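Asl2047 protein (Nostoc sp., PDB 3HFN) is a cyanobacterial structural homologue of the RNA chaperone Hfq that forms six-subunit assemblies and probably binds RNA, with altered binding properties. Local coordinates at residues P25-V31 and A64-P70. Residues are numbered along the deposited sequence.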
loop_
_atom_site.group_PDB
_atom_site.type_symbol
_atom_site.label_atom_id
_atom_site.label_comp_id
_atom_site.label_asym_id
_atom_site.label_seq_id
_atom_site.Cartn_x
_atom_site.Cartn_y
_atom_site.Cartn_z
ATOM N N PRO A 25 -10.824 4.800 25.423
ATOM C CA PRO A 25 -9.481 4.317 25.198
ATOM C C PRO A 25 -9.533 3.309 24.056
ATOM O O PRO A 25 -10.596 2.777 23.797
ATOM C CB PRO A 25 -9.130 3.619 26.496
ATOM C CG PRO A 25 -10.318 3.605 27.315
ATOM C CD PRO A 25 -11.483 4.024 26.472
ATOM N N VAL A 26 -8.393 3.099 23.391
ATOM C CA VAL A 26 -8.355 2.393 22.130
ATOM C C VAL A 26 -6.965 1.924 21.852
ATOM O O VAL A 26 -6.021 2.618 22.122
ATOM C CB VAL A 26 -8.909 3.303 20.965
ATOM C CG1 VAL A 26 -7.846 4.245 20.460
ATOM C CG2 VAL A 26 -9.444 2.492 19.804
ATOM N N GLU A 27 -6.876 0.689 21.387
ATOM C CA GLU A 27 -5.702 0.091 20.721
ATOM C C GLU A 27 -5.862 0.063 19.202
ATOM O O GLU A 27 -6.767 -0.573 18.655
ATOM C CB GLU A 27 -5.500 -1.354 21.184
ATOM C CG GLU A 27 -4.281 -2.046 20.618
ATOM C CD GLU A 27 -4.237 -3.500 21.014
ATOM O OE1 GLU A 27 -5.202 -4.197 20.630
ATOM O OE2 GLU A 27 -3.270 -3.959 21.711
ATOM N N ILE A 28 -4.932 0.722 18.517
ATOM C CA ILE A 28 -4.886 0.798 17.043
ATOM C C ILE A 28 -3.695 -0.013 16.545
ATOM O O ILE A 28 -2.537 0.354 16.790
ATOM C CB ILE A 28 -4.682 2.256 16.595
ATOM C CG1 ILE A 28 -5.767 3.184 17.196
ATOM C CG2 ILE A 28 -4.610 2.322 15.063
ATOM C CD1 ILE A 28 -5.267 4.527 17.545
ATOM N N LYS A 29 -3.963 -1.098 15.826
ATOM C CA LYS A 29 -2.861 -1.953 15.402
ATOM C C LYS A 29 -2.446 -1.539 14.028
ATOM O O LYS A 29 -3.158 -1.746 13.057
ATOM C CB LYS A 29 -3.197 -3.442 15.416
ATOM C CG LYS A 29 -2.006 -4.370 15.341
ATOM C CD LYS A 29 -1.525 -4.724 16.748
ATOM C CE LYS A 29 -0.223 -5.583 16.790
ATOM N NZ LYS A 29 -0.191 -6.738 15.857
ATOM N N LEU A 30 -1.270 -0.936 13.978
ATOM C CA LEU A 30 -0.681 -0.481 12.734
ATOM C C LEU A 30 -0.071 -1.661 12.025
ATOM O O LEU A 30 0.258 -2.656 12.644
ATOM C CB LEU A 30 0.314 0.651 12.978
ATOM C CG LEU A 30 -0.160 2.139 12.944
ATOM C CD1 LEU A 30 -1.611 2.364 13.305
ATOM C CD2 LEU A 30 0.746 2.959 13.815
ATOM N N VAL A 31 0.035 -1.566 10.715
ATOM C CA VAL A 31 0.445 -2.676 9.858
ATOM C C VAL A 31 1.892 -2.996 10.048
ATOM O O VAL A 31 2.443 -3.870 9.341
ATOM C CB VAL A 31 0.168 -2.365 8.371
ATOM C CG1 VAL A 31 -1.251 -1.862 8.219
ATOM C CG2 VAL A 31 1.129 -1.321 7.836
ATOM N N ALA A 64 -1.657 3.258 7.574
ATOM C CA ALA A 64 -0.894 2.233 8.283
ATOM C C ALA A 64 -1.808 1.459 9.253
ATOM O O ALA A 64 -1.300 0.798 10.126
ATOM C CB ALA A 64 0.145 2.850 9.045
ATOM N N ILE A 65 -3.123 1.561 9.088
ATOM C CA ILE A 65 -4.086 1.009 9.942
ATOM C C ILE A 65 -4.617 -0.380 9.590
ATOM O O ILE A 65 -5.221 -0.604 8.547
ATOM C CB ILE A 65 -5.254 1.920 10.301
ATOM C CG1 ILE A 65 -4.724 3.128 11.160
ATOM C CG2 ILE A 65 -6.070 1.157 11.225
ATOM C CD1 ILE A 65 -5.848 4.201 11.538
ATOM N N ALA A 66 -4.422 -1.349 10.474
ATOM C CA ALA A 66 -4.844 -2.693 10.190
ATOM C C ALA A 66 -6.193 -2.833 10.821
ATOM O O ALA A 66 -7.153 -3.307 10.207
ATOM C CB ALA A 66 -3.858 -3.671 10.845
ATOM N N TYR A 67 -6.253 -2.474 12.095
ATOM C CA TYR A 67 -7.467 -2.704 12.822
ATOM C C TYR A 67 -7.427 -1.944 14.087
ATOM O O TYR A 67 -6.335 -1.697 14.600
ATOM C CB TYR A 67 -7.748 -4.201 13.035
ATOM C CG TYR A 67 -7.028 -4.853 14.169
ATOM C CD1 TYR A 67 -7.026 -4.318 15.436
ATOM C CD2 TYR A 67 -6.346 -6.049 13.981
ATOM C CE1 TYR A 67 -6.334 -4.938 16.494
ATOM C CE2 TYR A 67 -5.690 -6.680 15.021
ATOM C CZ TYR A 67 -5.677 -6.125 16.271
ATOM O OH TYR A 67 -4.989 -6.735 17.315
ATOM N N LEU A 68 -8.625 -1.603 14.588
ATOM C CA LEU A 68 -8.793 -0.831 15.792
ATOM C C LEU A 68 -9.781 -1.506 16.707
ATOM O O LEU A 68 -10.741 -2.067 16.243
ATOM C CB LEU A 68 -9.310 0.543 15.412
ATOM C CG LEU A 68 -10.019 1.386 16.474
ATOM C CD1 LEU A 68 -10.093 2.785 15.958
ATOM C CD2 LEU A 68 -11.421 0.899 16.749
ATOM N N GLN A 69 -9.555 -1.428 18.017
ATOM C CA GLN A 69 -10.486 -1.957 19.020
ATOM C C GLN A 69 -10.634 -1.062 20.243
ATOM O O GLN A 69 -9.674 -0.520 20.742
ATOM C CB GLN A 69 -10.037 -3.311 19.537
ATOM C CG GLN A 69 -8.900 -3.945 18.829
ATOM C CD GLN A 69 -8.615 -5.348 19.331
ATOM O OE1 GLN A 69 -8.508 -5.592 20.539
ATOM N NE2 GLN A 69 -8.460 -6.279 18.393
ATOM N N PRO A 70 -11.864 -0.925 20.738
ATOM C CA PRO A 70 -12.071 -0.476 22.110
ATOM C C PRO A 70 -11.521 -1.486 23.111
ATOM O O PRO A 70 -11.895 -2.663 23.100
ATOM C CB PRO A 70 -13.582 -0.421 22.224
ATOM C CG PRO A 70 -14.038 -0.176 20.874
ATOM C CD PRO A 70 -13.088 -0.852 19.929
#
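In the Sm-like fold the last strand pairs with the first, at the edge of a strongly bent five-stranded antiparallel sheet, and Asl2047 illustrates the principle. Strands 25-30 and 65-70 run antiparallel, their axes 4.8 Å apart at closest approach and 167° between directions. Glu27 and Gln69 form a hydrogen-bonded pair, with Glu27 N to Gln69 O at 3.1 Å and Gln69 N to Glu27 O at 3.0 Å; Lys29 N then reaches Tyr67 O at 2.7 Å. Here a classic beta bulge interrupts the ladder: Ala66 and Tyr67 both face Lys29, whose O accepts a bond from Ala66 N (2.9 Å) and a weak one from Tyr67 N (3.3 Å). The extra residue, with Ala66 psi at -52°, shifts the register by one, so that Leu30 pairs with Ile65.

The buried face carries Val26, Ile28, Leu30, Ile65 and Leu68. Val26 CG2 lies 3.6 Å from Leu68 CG, and Ile28 CG2 4.0 Å from Ile65 CG1; Ile60 of strand 57-61 joins this barrel core by touching Ile28, Leu30 and Ile65. Beyond the pairing, Tyr67 and Leu68 ladder with a strand of a second subunit, continuing the sheet across the interface, as in Hfq rings. Glu27, Lys29, Tyr67 and Gln69 occupy the other, partly exposed face, where a CH-pi contact sets Lys29 CB 3.8 Å from the Tyr67 ring centroid, 16° off its normal.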